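Local coordinates for uncharacterized protein (Parabacteroides distasonis, PDB 4Q34) that is a putative esterase of the alpha/beta hydrolase family, probably hydrolysing ester bonds in a substrate not yet identified, at residues P48-S59 / F81-R91. Numbering follows the deposited sequence. Where two conformers were deposited one is given.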
loop_
_atom_site.group_PDB
_atom_site.type_symbol
_atom_site.label_atom_id
_atom_site.label_comp_id
_atom_site.label_asym_id
_atom_site.label_seq_id
_atom_site.Cartn_x
_atom_site.Cartn_y
_atom_site.Cartn_z
ATOM N N PRO A 48 -10.151 -18.302 -4.404
ATOM C CA PRO A 48 -9.561 -17.013 -4.585
ATOM C C PRO A 48 -8.142 -17.128 -5.144
ATOM O O PRO A 48 -7.483 -18.173 -4.963
ATOM C CB PRO A 48 -9.507 -16.447 -3.155
ATOM C CG PRO A 48 -9.523 -17.652 -2.263
ATOM C CD PRO A 48 -10.391 -18.625 -2.981
ATOM N N LEU A 49 -7.710 -16.060 -5.793
ATOM C CA LEU A 49 -6.331 -15.877 -6.210
ATOM C C LEU A 49 -5.583 -14.948 -5.241
ATOM O O LEU A 49 -6.044 -13.856 -4.937
ATOM C CB LEU A 49 -6.289 -15.319 -7.618
ATOM C CG LEU A 49 -7.097 -16.036 -8.668
ATOM C CD1 LEU A 49 -6.930 -15.345 -9.990
ATOM C CD2 LEU A 49 -6.702 -17.501 -8.784
ATOM N N VAL A 50 -4.417 -15.395 -4.756
ATOM C CA VAL A 50 -3.553 -14.642 -3.875
ATOM C C VAL A 50 -2.260 -14.364 -4.631
ATOM O O VAL A 50 -1.645 -15.286 -5.153
ATOM C CB VAL A 50 -3.266 -15.425 -2.589
ATOM C CG1 VAL A 50 -2.289 -14.653 -1.723
ATOM C CG2 VAL A 50 -4.564 -15.774 -1.858
ATOM N N PHE A 51 -1.890 -13.082 -4.697
ATOM C CA PHE A 51 -0.742 -12.646 -5.480
ATOM C C PHE A 51 0.417 -12.220 -4.610
ATOM O O PHE A 51 0.240 -11.379 -3.719
ATOM C CB PHE A 51 -1.171 -11.493 -6.403
ATOM C CG PHE A 51 -2.162 -11.894 -7.460
ATOM C CD1 PHE A 51 -1.756 -12.389 -8.679
ATOM C CD2 PHE A 51 -3.502 -11.765 -7.243
ATOM C CE1 PHE A 51 -2.654 -12.750 -9.654
ATOM C CE2 PHE A 51 -4.415 -12.126 -8.216
ATOM C CZ PHE A 51 -4.005 -12.625 -9.422
ATOM N N ALA A 52 1.597 -12.766 -4.889
ATOM C CA ALA A 52 2.825 -12.456 -4.137
ATOM C C ALA A 52 3.954 -11.896 -5.019
ATOM O O ALA A 52 4.466 -12.575 -5.922
ATOM C CB ALA A 52 3.350 -13.714 -3.460
ATOM N N HIS A 53 4.384 -10.705 -4.700
ATOM C CA HIS A 53 5.459 -9.996 -5.398
ATOM C C HIS A 53 6.846 -10.531 -5.016
ATOM O O HIS A 53 6.997 -11.352 -4.083
ATOM C CB HIS A 53 5.362 -8.519 -5.025
ATOM C CG HIS A 53 5.542 -8.271 -3.564
ATOM N ND1 HIS A 53 6.782 -8.268 -2.975
ATOM C CD2 HIS A 53 4.651 -8.118 -2.555
ATOM C CE1 HIS A 53 6.653 -8.064 -1.679
ATOM N NE2 HIS A 53 5.371 -7.972 -1.399
ATOM N N GLY A 54 7.865 -10.024 -5.698
ATOM C CA GLY A 54 9.244 -10.345 -5.426
ATOM C C GLY A 54 10.021 -9.215 -4.769
ATOM O O GLY A 54 9.449 -8.318 -4.136
ATOM N N VAL A 55 11.342 -9.258 -4.903
ATOM C CA VAL A 55 12.183 -8.369 -4.123
ATOM C C VAL A 55 12.077 -6.935 -4.657
ATOM O O VAL A 55 11.918 -6.719 -5.884
ATOM C CB VAL A 55 13.648 -8.810 -4.138
ATOM C CG1 VAL A 55 14.274 -8.569 -5.510
ATOM C CG2 VAL A 55 14.457 -8.093 -3.067
ATOM N N GLY A 56 12.140 -5.969 -3.765
ATOM C CA GLY A 56 12.103 -4.543 -4.120
ATOM C C GLY A 56 10.765 -4.017 -4.624
ATOM O O GLY A 56 10.686 -2.855 -4.980
ATOM N N GLN A 57 9.716 -4.858 -4.647
ATOM C CA GLN A 57 8.434 -4.546 -5.272
ATOM C C GLN A 57 7.347 -4.695 -4.213
ATOM O O GLN A 57 7.608 -5.164 -3.082
ATOM C CB GLN A 57 8.163 -5.528 -6.406
ATOM C CG GLN A 57 9.187 -5.455 -7.556
ATOM C CD GLN A 57 8.974 -4.279 -8.502
ATOM O OE1 GLN A 57 7.842 -3.957 -8.886
ATOM N NE2 GLN A 57 10.073 -3.696 -8.964
ATOM N N PHE A 58 6.130 -4.392 -4.620
ATOM C CA PHE A 58 4.980 -4.580 -3.722
ATOM C C PHE A 58 3.788 -5.012 -4.556
ATOM O O PHE A 58 3.947 -5.561 -5.663
ATOM C CB PHE A 58 4.776 -3.345 -2.798
ATOM C CG PHE A 58 4.401 -2.065 -3.500
ATOM C CD1 PHE A 58 5.362 -1.256 -4.121
ATOM C CD2 PHE A 58 3.050 -1.633 -3.566
ATOM C CE1 PHE A 58 5.018 -0.043 -4.735
ATOM C CE2 PHE A 58 2.730 -0.433 -4.196
ATOM C CZ PHE A 58 3.688 0.332 -4.839
ATOM N N SER A 59 2.594 -4.843 -4.005
ATOM C CA SER A 59 1.391 -5.250 -4.702
ATOM C C SER A 59 1.267 -4.645 -6.097
ATOM O O SER A 59 0.580 -5.227 -6.934
ATOM C CB SER A 59 0.172 -4.856 -3.866
ATOM O OG SER A 59 0.093 -3.463 -3.683
ATOM N N PHE A 81 -12.880 -13.900 -10.389
ATOM C CA PHE A 81 -12.110 -14.409 -9.267
ATOM C C PHE A 81 -12.068 -13.359 -8.144
ATOM O O PHE A 81 -11.877 -12.156 -8.405
ATOM C CB PHE A 81 -10.669 -14.731 -9.648
ATOM C CG PHE A 81 -10.505 -15.885 -10.597
ATOM C CD1 PHE A 81 -10.593 -15.669 -11.969
ATOM C CD2 PHE A 81 -10.233 -17.172 -10.135
ATOM C CE1 PHE A 81 -10.413 -16.711 -12.854
ATOM C CE2 PHE A 81 -10.021 -18.213 -11.024
ATOM C CZ PHE A 81 -10.113 -17.967 -12.393
ATOM N N CYS A 82 -12.170 -13.836 -6.896
ATOM C CA CYS A 82 -11.728 -13.051 -5.742
ATOM C C CYS A 82 -10.243 -12.869 -5.850
ATOM O O CYS A 82 -9.525 -13.850 -6.088
ATOM C CB CYS A 82 -12.049 -13.708 -4.398
ATOM S SG CYS A 82 -13.797 -14.002 -4.165
ATOM N N VAL A 83 -9.787 -11.639 -5.678
ATOM C CA VAL A 83 -8.391 -11.340 -5.817
ATOM C C VAL A 83 -7.878 -10.707 -4.508
ATOM O O VAL A 83 -8.441 -9.713 -4.047
ATOM C CB VAL A 83 -8.122 -10.384 -6.995
ATOM C CG1 VAL A 83 -6.714 -9.883 -6.972
ATOM C CG2 VAL A 83 -8.457 -11.039 -8.338
ATOM N N TYR A 84 -6.768 -11.257 -3.990
ATOM C CA TYR A 84 -6.089 -10.788 -2.808
ATOM C C TYR A 84 -4.712 -10.312 -3.209
ATOM O O TYR A 84 -3.885 -11.092 -3.657
ATOM C CB TYR A 84 -5.977 -11.911 -1.757
ATOM C CG TYR A 84 -7.276 -12.269 -1.145
ATOM C CD1 TYR A 84 -8.214 -12.984 -1.854
ATOM C CD2 TYR A 84 -7.590 -11.851 0.160
ATOM C CE1 TYR A 84 -9.461 -13.283 -1.285
ATOM C CE2 TYR A 84 -8.815 -12.159 0.731
ATOM C CZ TYR A 84 -9.741 -12.851 0.006
ATOM O OH TYR A 84 -10.944 -13.134 0.603
ATOM N N LEU A 85 -4.476 -9.015 -3.101
ATOM C CA LEU A 85 -3.158 -8.431 -3.395
ATOM C C LEU A 85 -2.436 -8.217 -2.065
ATOM O O LEU A 85 -3.022 -7.661 -1.130
ATOM C CB LEU A 85 -3.305 -7.078 -4.124
ATOM C CG LEU A 85 -3.662 -7.016 -5.633
ATOM C CD1 LEU A 85 -3.042 -5.803 -6.295
ATOM C CD2 LEU A 85 -3.255 -8.260 -6.413
ATOM N N VAL A 86 -1.146 -8.569 -1.994
ATOM C CA VAL A 86 -0.458 -8.567 -0.721
ATOM C C VAL A 86 0.812 -7.716 -0.803
ATOM O O VAL A 86 1.514 -7.745 -1.836
ATOM C CB VAL A 86 -0.107 -10.034 -0.304
ATOM C CG1 VAL A 86 0.590 -10.045 1.054
ATOM C CG2 VAL A 86 -1.367 -10.938 -0.317
ATOM N N ASP A 87 1.097 -6.977 0.281
ATOM C CA ASP A 87 2.425 -6.477 0.588
ATOM C C ASP A 87 2.947 -7.355 1.745
ATOM O O ASP A 87 2.367 -7.406 2.840
ATOM C CB ASP A 87 2.394 -5.056 1.030
ATOM C CG ASP A 87 1.796 -4.128 -0.012
ATOM O OD1 ASP A 87 2.006 -4.276 -1.238
ATOM O OD2 ASP A 87 1.118 -3.160 0.430
ATOM N N GLN A 88 3.995 -8.109 1.451
ATOM C CA GLN A 88 4.532 -9.070 2.362
ATOM C C GLN A 88 5.143 -8.334 3.536
ATOM O O GLN A 88 5.371 -7.137 3.459
ATOM C CB GLN A 88 5.552 -9.980 1.657
ATOM C CG GLN A 88 6.950 -9.387 1.569
ATOM C CD GLN A 88 7.932 -10.120 0.694
ATOM O OE1 GLN A 88 7.658 -11.185 0.114
ATOM N NE2 GLN A 88 9.141 -9.530 0.596
ATOM N N PRO A 89 5.359 -9.047 4.659
ATOM C CA PRO A 89 6.047 -8.467 5.838
ATOM C C PRO A 89 7.250 -7.620 5.446
ATOM O O PRO A 89 8.055 -8.016 4.601
ATOM C CB PRO A 89 6.477 -9.704 6.614
ATOM C CG PRO A 89 5.421 -10.696 6.300
ATOM C CD PRO A 89 5.267 -10.499 4.800
ATOM N N ARG A 90 7.360 -6.475 6.114
ATOM C CA ARG A 90 8.483 -5.529 5.983
ATOM C C ARG A 90 8.535 -4.772 4.661
ATOM O O ARG A 90 9.547 -4.194 4.346
ATOM C CB ARG A 90 9.819 -6.237 6.227
ATOM C CG ARG A 90 9.823 -7.018 7.519
ATOM C CD ARG A 90 11.047 -7.923 7.671
ATOM N NE ARG A 90 10.990 -8.601 8.965
ATOM C CZ ARG A 90 11.807 -9.585 9.359
ATOM N NH1 ARG A 90 12.776 -10.032 8.552
ATOM N NH2 ARG A 90 11.672 -10.103 10.586
ATOM N N ARG A 91 7.448 -4.799 3.896
ATOM C CA ARG A 91 7.401 -4.192 2.575
ATOM C C ARG A 91 6.194 -3.254 2.426
ATOM O O ARG A 91 5.023 -3.629 2.702
ATOM C CB ARG A 91 7.348 -5.272 1.514
ATOM C CG ARG A 91 7.659 -4.788 0.116
ATOM C CD ARG A 91 9.130 -4.413 -0.098
ATOM N NE ARG A 91 10.072 -5.518 0.074
ATOM C CZ ARG A 91 10.269 -6.538 -0.770
ATOM N NH1 ARG A 91 9.537 -6.705 -1.889
ATOM N NH2 ARG A 91 11.186 -7.450 -0.469
HETATM O O HOH W 1 1.690 -9.088 -4.124
HETATM O O HOH W 2 5.624 -11.621 -1.656
HETATM O O HOH W 3 8.989 -11.855 -2.153
HETATM O O HOH W 4 -0.767 -2.337 -1.383
#
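R91 reaches into the type II turn G54–Q57, where its NH1 donates to two backbone carbonyls, Q57 O at 2.7 Å and G54 O at 2.8 Å, both lying in the guanidinium plane. Bends at chi2 (71°) and chi3 (62°) turn the guanidinium edge toward the turn, with G56 N over one of its faces. A leucine in its place would probably leave Q57 O without its donor here and G54 O with H53 ND1 alone of the two, and so weaken the hold on this turn. G54 O also accepts from H53 ND1, in the ring plane. The other ring nitrogen, NE2, accepts the amide of Q88 N (3.2 Å, nearly straight at 175°), so bonds at both nitrogens fix the ring's rotation. Next to it, D87 OD1 takes the amide of S59 at 2.9 Å, while S59 OG bonds to E63. Before these loops, strands 49-52 and 83-87 run parallel, joined by L49 N to C82 O, Y84 N to L49 O and F51 N to Y84 O; where they diverge, a water links F51 O to V86 O. On one face, L49 CD1 lies over the F81 ring (4.0 Å to its centroid) and F51 packs on V83 and L85, beneath helix 72-78, the crossover of this beta-alpha-beta unit. V50 and V86 face helix 153-167, and strands 170-175 and 28-41 flank the pair within the central alpha/beta hydrolase sheet.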